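Local structure of myosin-I heavy chain (Dictyostelium discoideum, 5EJY) at residues Asp52-Gln55 and Thr56-Val60; Ile118-Leu121 and Asn122-Val125; Leu215-Asp218 and Ser219-Cys223; Val488-Ile491 and Lys492-Leu496. The protein acts as an actin-based, ATP-driven motor in the early steps of phagocytosis and in adhesion, the present chain being its MyTH4-FERM MF1 tail domain. One frame throughout, in Å; residues are numbered along the deposited sequence.

Contact 1 of 4, residues Asp52-Gln55 and Thr56-Val60; sequences DAEQ and TKVAV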
loop_
_atom_site.group_PDB
_atom_site.type_symbol
_atom_site.label_atom_id
_atom_site.label_comp_id
_atom_site.label_asym_id
_atom_site.label_seq_id
_atom_site.Cartn_x
_atom_site.Cartn_y
_atom_site.Cartn_z
ATOM N N ASP A 52 -28.037 16.265 -14.305
ATOM C CA ASP A 52 -26.952 16.285 -15.276
ATOM C C ASP A 52 -27.277 15.286 -16.381
ATOM O O ASP A 52 -27.309 14.076 -16.149
ATOM C CB ASP A 52 -25.642 15.933 -14.569
ATOM C CG ASP A 52 -24.428 15.965 -15.493
ATOM O OD1 ASP A 52 -24.587 15.880 -16.727
ATOM O OD2 ASP A 52 -23.303 16.036 -14.961
ATOM N N ALA A 53 -27.543 15.797 -17.579
ATOM C CA ALA A 53 -27.922 14.956 -18.709
ATOM C C ALA A 53 -26.871 13.896 -19.038
ATOM O O ALA A 53 -27.210 12.797 -19.487
ATOM C CB ALA A 53 -28.209 15.810 -19.931
ATOM N N GLU A 54 -25.599 14.229 -18.829
ATOM C CA GLU A 54 -24.520 13.278 -19.091
ATOM C C GLU A 54 -24.555 12.102 -18.118
ATOM O O GLU A 54 -24.241 10.979 -18.496
ATOM C CB GLU A 54 -23.148 13.968 -19.047
ATOM C CG GLU A 54 -21.957 13.011 -18.951
ATOM C CD GLU A 54 -21.616 12.341 -20.273
ATOM O OE1 GLU A 54 -22.203 12.727 -21.310
ATOM O OE2 GLU A 54 -20.753 11.434 -20.275
ATOM N N GLN A 55 -24.922 12.361 -16.865
ATOM C CA GLN A 55 -24.992 11.291 -15.875
ATOM C C GLN A 55 -26.186 10.390 -16.135
ATOM O O GLN A 55 -26.148 9.195 -15.837
ATOM C CB GLN A 55 -25.033 11.839 -14.449
ATOM C CG GLN A 55 -23.660 12.261 -13.929
ATOM C CD GLN A 55 -23.705 12.841 -12.534
ATOM O OE1 GLN A 55 -24.160 12.188 -11.590
ATOM N NE2 GLN A 55 -23.230 14.077 -12.390
ATOM N N THR A 56 -27.248 10.963 -16.690
ATOM C CA THR A 56 -28.398 10.162 -17.086
ATOM C C THR A 56 -27.970 9.186 -18.175
ATOM O O THR A 56 -28.293 8.001 -18.123
ATOM C CB THR A 56 -29.545 11.046 -17.610
ATOM O OG1 THR A 56 -29.985 11.924 -16.569
ATOM C CG2 THR A 56 -30.711 10.191 -18.076
ATOM N N LYS A 57 -27.228 9.689 -19.159
ATOM C CA LYS A 57 -26.755 8.858 -20.260
ATOM C C LYS A 57 -25.817 7.756 -19.773
ATOM O O LYS A 57 -25.904 6.609 -20.211
ATOM C CB LYS A 57 -26.025 9.711 -21.307
ATOM C CG LYS A 57 -25.454 8.886 -22.459
ATOM C CD LYS A 57 -24.612 9.730 -23.425
ATOM C CE LYS A 57 -23.265 10.124 -22.817
ATOM N NZ LYS A 57 -22.289 8.990 -22.750
ATOM N N VAL A 58 -24.909 8.113 -18.874
ATOM C CA VAL A 58 -23.978 7.135 -18.323
ATOM C C VAL A 58 -24.698 6.060 -17.485
ATOM O O VAL A 58 -24.320 4.889 -17.503
ATOM C CB VAL A 58 -22.895 7.831 -17.481
ATOM C CG1 VAL A 58 -22.061 6.793 -16.711
ATOM C CG2 VAL A 58 -21.997 8.695 -18.379
ATOM N N ALA A 59 -25.724 6.457 -16.746
ATOM C CA ALA A 59 -26.483 5.489 -15.946
ATOM C C ALA A 59 -27.075 4.408 -16.839
ATOM O O ALA A 59 -27.060 3.218 -16.502
ATOM C CB ALA A 59 -27.576 6.182 -15.157
ATOM N N VAL A 60 -27.595 4.824 -17.987
ATOM C CA VAL A 60 -28.119 3.888 -18.972
ATOM C C VAL A 60 -27.023 2.970 -19.507
ATOM O O VAL A 60 -27.251 1.776 -19.674
ATOM C CB VAL A 60 -28.832 4.619 -20.138
ATOM C CG1 VAL A 60 -29.143 3.648 -21.264
ATOM C CG2 VAL A 60 -30.105 5.324 -19.638
#

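Contact 2 of 4, residues Ile118-Leu121 and Asn122-Val125; sequences IQDL and NIRV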
loop_
_atom_site.group_PDB
_atom_site.type_symbol
_atom_site.label_atom_id
_atom_site.label_comp_id
_atom_site.label_asym_id
_atom_site.label_seq_id
_atom_site.Cartn_x
_atom_site.Cartn_y
_atom_site.Cartn_z
ATOM N N ILE A 118 -33.236 -16.871 -13.014
ATOM C CA ILE A 118 -32.155 -17.829 -13.257
ATOM C C ILE A 118 -31.018 -17.714 -12.243
ATOM O O ILE A 118 -30.409 -16.647 -12.087
ATOM C CB ILE A 118 -31.571 -17.682 -14.678
ATOM C CG1 ILE A 118 -32.643 -17.958 -15.735
ATOM C CG2 ILE A 118 -30.409 -18.631 -14.872
ATOM C CD1 ILE A 118 -33.182 -16.715 -16.400
ATOM N N GLN A 119 -30.726 -18.823 -11.571
ATOM C CA GLN A 119 -29.744 -18.850 -10.486
ATOM C C GLN A 119 -28.360 -18.304 -10.857
ATOM O O GLN A 119 -27.777 -17.540 -10.088
ATOM C CB GLN A 119 -29.622 -20.258 -9.898
ATOM C CG GLN A 119 -30.869 -20.706 -9.135
ATOM C CD GLN A 119 -31.175 -19.800 -7.955
ATOM O OE1 GLN A 119 -30.268 -19.343 -7.264
ATOM N NE2 GLN A 119 -32.451 -19.534 -7.725
ATOM N N ASP A 120 -27.839 -18.701 -12.016
ATOM C CA ASP A 120 -26.519 -18.245 -12.463
ATOM C C ASP A 120 -26.462 -16.732 -12.662
ATOM O O ASP A 120 -25.424 -16.116 -12.457
ATOM C CB ASP A 120 -26.089 -18.936 -13.761
ATOM C CG ASP A 120 -25.581 -20.353 -13.538
ATOM O OD1 ASP A 120 -25.325 -20.731 -12.373
ATOM O OD2 ASP A 120 -25.428 -21.087 -14.539
ATOM N N LEU A 121 -27.575 -16.138 -13.075
ATOM C CA LEU A 121 -27.629 -14.695 -13.248
ATOM C C LEU A 121 -27.631 -13.994 -11.895
ATOM O O LEU A 121 -26.934 -12.987 -11.710
ATOM C CB LEU A 121 -28.852 -14.281 -14.063
ATOM C CG LEU A 121 -28.905 -14.807 -15.498
ATOM C CD1 LEU A 121 -30.104 -14.229 -16.231
ATOM C CD2 LEU A 121 -27.619 -14.487 -16.240
ATOM N N ASN A 122 -28.415 -14.525 -10.958
ATOM C CA ASN A 122 -28.487 -13.969 -9.607
ATOM C C ASN A 122 -27.081 -13.972 -9.014
ATOM O O ASN A 122 -26.666 -13.023 -8.349
ATOM C CB ASN A 122 -29.449 -14.790 -8.735
ATOM C CG ASN A 122 -30.150 -13.952 -7.654
ATOM O OD1 ASN A 122 -30.582 -12.826 -7.906
ATOM N ND2 ASN A 122 -30.276 -14.513 -6.449
ATOM N N ILE A 123 -26.345 -15.045 -9.278
ATOM C CA ILE A 123 -24.971 -15.172 -8.809
ATOM C C ILE A 123 -24.064 -14.077 -9.384
ATOM O O ILE A 123 -23.254 -13.491 -8.663
ATOM C CB ILE A 123 -24.405 -16.558 -9.151
ATOM C CG1 ILE A 123 -25.063 -17.617 -8.259
ATOM C CG2 ILE A 123 -22.899 -16.593 -8.981
ATOM C CD1 ILE A 123 -24.534 -19.021 -8.487
ATOM N N ARG A 124 -24.196 -13.811 -10.679
ATOM C CA ARG A 124 -23.452 -12.729 -11.322
ATOM C C ARG A 124 -23.776 -11.357 -10.738
ATOM O O ARG A 124 -22.874 -10.527 -10.550
ATOM C CB ARG A 124 -23.713 -12.719 -12.829
ATOM C CG ARG A 124 -22.993 -13.827 -13.570
ATOM C CD ARG A 124 -21.492 -13.628 -13.480
ATOM N NE ARG A 124 -20.755 -14.747 -14.053
ATOM C CZ ARG A 124 -20.700 -15.007 -15.355
ATOM N NH1 ARG A 124 -21.347 -14.227 -16.212
ATOM N NH2 ARG A 124 -20.005 -16.048 -15.800
ATOM N N VAL A 125 -25.054 -11.098 -10.476
ATOM C CA VAL A 125 -25.433 -9.807 -9.911
ATOM C C VAL A 125 -24.831 -9.662 -8.518
ATOM O O VAL A 125 -24.371 -8.590 -8.156
ATOM C CB VAL A 125 -26.962 -9.590 -9.808
ATOM C CG1 VAL A 125 -27.249 -8.190 -9.248
ATOM C CG2 VAL A 125 -27.622 -9.752 -11.159
HETATM O O HOH W 1 -29.640 -17.570 -5.284
#

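Contact 3 of 4, residues Leu215-Asp218 and Ser219-Cys223; sequences LHID and SATTC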
loop_
_atom_site.group_PDB
_atom_site.type_symbol
_atom_site.label_atom_id
_atom_site.label_comp_id
_atom_site.label_asym_id
_atom_site.label_seq_id
_atom_site.Cartn_x
_atom_site.Cartn_y
_atom_site.Cartn_z
ATOM N N LEU A 215 0.945 -12.424 2.911
ATOM C CA LEU A 215 -0.180 -11.969 3.722
ATOM C C LEU A 215 -1.493 -12.172 2.975
ATOM O O LEU A 215 -1.572 -11.969 1.760
ATOM C CB LEU A 215 -0.047 -10.489 4.089
ATOM C CG LEU A 215 1.088 -9.988 4.986
ATOM C CD1 LEU A 215 1.032 -8.449 5.084
ATOM C CD2 LEU A 215 1.034 -10.636 6.381
ATOM N N HIS A 216 -2.522 -12.574 3.705
ATOM C CA HIS A 216 -3.866 -12.616 3.151
ATOM C C HIS A 216 -4.612 -11.380 3.621
ATOM O O HIS A 216 -4.782 -11.166 4.826
ATOM C CB HIS A 216 -4.598 -13.899 3.567
ATOM C CG HIS A 216 -4.047 -15.131 2.921
ATOM N ND1 HIS A 216 -3.025 -15.870 3.478
ATOM C CD2 HIS A 216 -4.347 -15.732 1.745
ATOM C CE1 HIS A 216 -2.730 -16.882 2.679
ATOM N NE2 HIS A 216 -3.516 -16.818 1.619
ATOM N N ILE A 217 -5.044 -10.560 2.668
ATOM C CA ILE A 217 -5.702 -9.302 2.998
ATOM C C ILE A 217 -7.058 -9.155 2.310
ATOM O O ILE A 217 -7.450 -9.988 1.476
ATOM C CB ILE A 217 -4.808 -8.069 2.614
ATOM C CG1 ILE A 217 -4.644 -7.947 1.097
ATOM C CG2 ILE A 217 -3.423 -8.179 3.261
ATOM C CD1 ILE A 217 -3.854 -6.674 0.674
ATOM N N ASP A 218 -7.776 -8.092 2.662
ATOM C CA ASP A 218 -8.991 -7.753 1.934
ATOM C C ASP A 218 -8.912 -6.366 1.322
ATOM O O ASP A 218 -7.890 -5.660 1.471
ATOM C CB ASP A 218 -10.280 -7.994 2.763
ATOM C CG ASP A 218 -10.480 -6.997 3.900
ATOM O OD1 ASP A 218 -9.852 -5.919 3.925
ATOM O OD2 ASP A 218 -11.309 -7.299 4.795
ATOM N N SER A 219 -9.964 -5.982 0.600
ATOM C CA SER A 219 -9.941 -4.711 -0.134
ATOM C C SER A 219 -9.679 -3.497 0.752
ATOM O O SER A 219 -9.133 -2.490 0.285
ATOM C CB SER A 219 -11.276 -4.510 -0.862
ATOM O OG SER A 219 -11.506 -5.599 -1.741
ATOM N N ALA A 220 -10.085 -3.582 2.015
ATOM C CA ALA A 220 -9.989 -2.444 2.942
ATOM C C ALA A 220 -8.723 -2.454 3.796
ATOM O O ALA A 220 -8.525 -1.558 4.614
ATOM C CB ALA A 220 -11.206 -2.400 3.846
ATOM N N THR A 221 -7.862 -3.446 3.601
ATOM C CA THR A 221 -6.673 -3.604 4.443
ATOM C C THR A 221 -5.691 -2.445 4.273
ATOM O O THR A 221 -5.293 -2.115 3.156
ATOM C CB THR A 221 -5.959 -4.942 4.170
ATOM O OG1 THR A 221 -6.811 -6.014 4.592
ATOM C CG2 THR A 221 -4.630 -5.018 4.955
ATOM N N THR A 222 -5.319 -1.817 5.383
ATOM C CA THR A 222 -4.439 -0.657 5.321
ATOM C C THR A 222 -2.975 -1.020 5.484
ATOM O O THR A 222 -2.636 -2.135 5.864
ATOM C CB THR A 222 -4.787 0.361 6.411
ATOM O OG1 THR A 222 -4.653 -0.272 7.686
ATOM C CG2 THR A 222 -6.224 0.859 6.227
ATOM N N CYS A 223 -2.105 -0.055 5.196
ATOM C CA CYS A 223 -0.685 -0.251 5.423
ATOM C C CYS A 223 -0.409 -0.537 6.905
ATOM O O CYS A 223 0.394 -1.398 7.253
ATOM C CB CYS A 223 0.085 0.981 4.950
ATOM S SG CYS A 223 1.861 0.754 5.061
HETATM O O HOH W 2 -6.155 -3.004 0.757
#

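Contact 4 of 4, residues Val488-Ile491 and Lys492-Leu496; sequences VSLI and KEYSL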
loop_
_atom_site.group_PDB
_atom_site.type_symbol
_atom_site.label_atom_id
_atom_site.label_comp_id
_atom_site.label_asym_id
_atom_site.label_seq_id
_atom_site.Cartn_x
_atom_site.Cartn_y
_atom_site.Cartn_z
ATOM N N VAL A 488 7.513 14.414 4.753
ATOM C CA VAL A 488 6.447 15.040 5.539
ATOM C C VAL A 488 6.008 14.155 6.709
ATOM O O VAL A 488 5.899 14.620 7.849
ATOM C CB VAL A 488 5.211 15.376 4.666
ATOM C CG1 VAL A 488 4.006 15.779 5.545
ATOM C CG2 VAL A 488 5.541 16.481 3.655
ATOM N N SER A 489 5.745 12.877 6.437
ATOM C CA SER A 489 5.258 11.998 7.498
ATOM C C SER A 489 6.323 11.735 8.560
ATOM O O SER A 489 6.003 11.587 9.733
ATOM C CB SER A 489 4.690 10.674 6.934
ATOM O OG SER A 489 5.712 9.901 6.337
ATOM N N LEU A 490 7.590 11.687 8.162
ATOM C CA LEU A 490 8.656 11.517 9.148
ATOM C C LEU A 490 8.675 12.717 10.088
ATOM O O LEU A 490 8.780 12.569 11.301
ATOM C CB LEU A 490 10.016 11.391 8.466
ATOM C CG LEU A 490 10.320 10.065 7.772
ATOM C CD1 LEU A 490 11.642 10.164 7.002
ATOM C CD2 LEU A 490 10.364 8.936 8.808
ATOM N N ILE A 491 8.573 13.917 9.528
ATOM C CA ILE A 491 8.596 15.101 10.375
ATOM C C ILE A 491 7.420 15.066 11.347
ATOM O O ILE A 491 7.588 15.265 12.555
ATOM C CB ILE A 491 8.594 16.393 9.555
ATOM C CG1 ILE A 491 9.898 16.479 8.752
ATOM C CG2 ILE A 491 8.441 17.610 10.490
ATOM C CD1 ILE A 491 9.988 17.680 7.792
ATOM N N LYS A 492 6.231 14.773 10.824
ATOM C CA LYS A 492 5.044 14.706 11.670
ATOM C C LYS A 492 5.111 13.598 12.729
ATOM O O LYS A 492 4.712 13.811 13.877
ATOM C CB LYS A 492 3.786 14.561 10.809
ATOM C CG LYS A 492 3.527 15.794 9.937
ATOM C CD LYS A 492 2.229 15.671 9.161
ATOM C CE LYS A 492 1.676 17.039 8.786
ATOM N NZ LYS A 492 2.541 17.746 7.817
ATOM N N GLU A 493 5.600 12.418 12.351
ATOM C CA GLU A 493 5.665 11.300 13.290
ATOM C C GLU A 493 6.717 11.477 14.392
ATOM O O GLU A 493 6.472 11.139 15.552
ATOM C CB GLU A 493 5.910 9.984 12.548
ATOM C CG GLU A 493 4.797 9.604 11.594
ATOM C CD GLU A 493 3.634 8.929 12.299
ATOM O OE1 GLU A 493 3.537 9.040 13.542
ATOM O OE2 GLU A 493 2.826 8.274 11.608
ATOM N N TYR A 494 7.899 11.974 14.042
ATOM C CA TYR A 494 8.884 12.258 15.087
ATOM C C TYR A 494 8.357 13.352 16.013
ATOM O O TYR A 494 8.503 13.259 17.231
ATOM C CB TYR A 494 10.243 12.654 14.510
ATOM C CG TYR A 494 11.074 11.464 14.102
ATOM C CD1 TYR A 494 11.538 10.555 15.053
ATOM C CD2 TYR A 494 11.378 11.238 12.771
ATOM C CE1 TYR A 494 12.295 9.447 14.676
ATOM C CE2 TYR A 494 12.133 10.145 12.388
ATOM C CZ TYR A 494 12.584 9.254 13.341
ATOM O OH TYR A 494 13.335 8.186 12.936
ATOM N N SER A 495 7.723 14.370 15.439
ATOM C CA SER A 495 7.200 15.473 16.245
ATOM C C SER A 495 6.156 14.985 17.251
ATOM O O SER A 495 6.204 15.344 18.429
ATOM C CB SER A 495 6.631 16.578 15.362
ATOM O OG SER A 495 7.665 17.165 14.577
ATOM N N LEU A 496 5.229 14.153 16.781
ATOM C CA LEU A 496 4.177 13.608 17.632
ATOM C C LEU A 496 4.766 12.730 18.732
ATOM O O LEU A 496 4.421 12.875 19.903
ATOM C CB LEU A 496 3.179 12.806 16.794
ATOM C CG LEU A 496 2.047 12.091 17.534
ATOM C CD1 LEU A 496 1.102 13.102 18.161
ATOM C CD2 LEU A 496 1.295 11.170 16.585
#

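Contact 1 of 4, residues Asp52-Gln55 and Thr56-Val60
The backbone O of Asp-52 is held by two amides at the start of helix 53-70: Thr-56 N bonds to it at 3.2 Å, and Gln-55 N adds a weaker bond. The arrangement is an N-cap in the MyTH4 domain, a worked example of how a helix deals with its first amides, which have no preceding turn to pair with. Asp-52 supplies the cap: its OD1 accepts from Glu-54 N at 2.9 Å, on the anti side of the carboxylate and well bent, with an N-H...O angle of 134°. The other oxygen is used too. OD2 receives Gln-55 NE2 at 3.2 Å from above the carboxylate plane, so backbone and side-chain donors together restrain the rotation of the group. Gln-55 reaches back because its CG stands beside its own backbone N (chi1 -79°) and the chain then runs extended; its OE1 bonds to Ser-100 OG, a link to the loop after helix 81-97. Past the cap the regular i to i+4 bonds take over, among them Ala-59 N on Gln-55 O at 2.9 Å. On the outer side Glu-54 and Lys-57 form only a long salt bridge, and Lys-57 NZ also pairs with Glu-61. The Glu-54 side chain passes at a slant across the lysine chain, with OE1 3.2 Å from Lys-57 CE, while OE2 sits 3.6 Å from Val-58 CG2.

Contact 2 of 4, residues Ile118-Leu121 and Asn122-Val125
Ile-118 O takes the amide of Asn-122 at 3.1 Å, with an N-H...O angle of 163°, and the i to i+4 pattern of helix 119-133 runs on to Val-125 N on Leu-121 O at 2.9 Å. Ile-118 holds the N-cap position, and its hydrocarbon side chain has no acceptor to offer the first amides, in contrast to a capping aspartate or threonine. Side-chain polarity enters within the first turn: a water donates to Gln-119 OE1 at 2.7 Å and accepts a weak bond from Asn-122 ND2, a loose bridge between the two side-chain amides. Ile-123 lies close over the same turn, its CG1 3.3 Å from Gln-119 O, a position that follows from CG1 being turned opposite the carbonyl carbon (chi1 -72°). Arg-124 folds likewise, bending at chi2 with CG 3.5 Å from Asp-120 O, before its guanidinium leaves the helix; there NH1 bonds to the carbonyls of Tyr-69 and Ser-72, and a cation-pi contact with Tyr-69 adds to the hold. The helix thus sits within the MyTH4 helical bundle: Leu-121 and Val-125 press on Met-70 of helix 53-70, while Asn-122 and Ile-123 meet Val-163 of helix 161-180.

Contact 3 of 4, residues Leu215-Asp218 and Ser219-Cys223
Asp-218 and Thr-221 tie the two ends of a type I beta turn together twice. Thr-221 N bonds to Asp-218 O at 3.1 Å from above the carbonyl plane, and Asp-218 N returns a straight bond of 3.0 Å to Thr-221 OG1, with an N-H...O angle of 165°. OG1 reaches that amide by lying opposite the carbonyl carbon of its own residue (chi1 -67°), which leaves CG2 to pack 3.8 Å from Ile-217 CG2. Inside the turn, Asp-218 OD1 accepts a weak bond from Ala-220 N, its carboxylate swung over by a chi1 of 71°. A valine in place of Thr-221 would probably keep the contact with Ile-217 but leave the amide of Asp-218 without its acceptor. In the next shell Asp-218 OD2 forms a salt bridge with Arg-176 of helix 161-180, and Ser-219 OG bonds to Glu-191, so the buried turn rests against the MyTH4 side of the molecule. Beyond it Thr-222 OG1 caps helix 223-233 through Glu-225 N. A strand at the sheet edge running through a tight turn into the main helix is the beta-beta-alpha opening of the ubiquitin-like fold, here the first lobe of the FERM domain.

Contact 4 of 4, residues Val488-Ile491 and Lys492-Leu496
The ring of Tyr-494 lies alongside the side chain of Leu-490 one turn earlier, the two pointing the same way, with Tyr-494 CE2 4.2 Å from Leu-490 CD2. Leu-490 O approaches the ring obliquely, 3.3 Å from Tyr-494 CD2, because a chi1 of -82° folds the ring back toward the preceding turn. Its hydroxyl is fixed from beyond the helix, by bonds with Ser-410 OG and Phe-294 N. The carboxylate of Glu-493, the other flat group, turns away from the helix, although its CG stays 3.0 Å from Ser-489 O. The chief polar feature is Ile-491 O, which takes two donors from one residue: Ser-495 N at 3.0 Å and Ser-495 OG at 2.8 Å, arriving from opposite faces of the carbonyl plane. This illustrates how a buried serine can satisfy its hydroxyl on its own helix. With an alanine here the second donor on Ile-491 O is gone, and that face of the carbonyl would probably be left without its partner. On the outer flank Lys-492 runs beside Val-488, and its NZ ends 3.3 Å from Val-488 CG1. Helix 484-499 closes the PH-like third lobe of the FERM domain: Leu-490, Ile-491 and Tyr-494 pack on Leu-431 of strand 426-432, while Val-488 and Ile-491 reach Val-467 and Ile-469 of strand 466-470.

Overall arrangement
Contacts 1 and 2 both open helices of the MyTH4 domain, and both are partly buried: one start is capped by a carboxylate, the other has an aliphatic residue at the N-cap and a water bridge beside it. They share helix 53-70, which contact 1 starts and whose other end, at Met-70, contact 2 touches. Contact 3, the most buried and only about 9 Å from the centre of the chain, swaps helical bonding for a tight turn held by side chains. Helix 161-180 relates it to contact 2, since residues of both touch that helix. Contact 4, partly buried, shares the FERM domain with contact 3 but lies mid-helix, where apolar packing on strands is joined by a serine hydroxyl bonded within the helix.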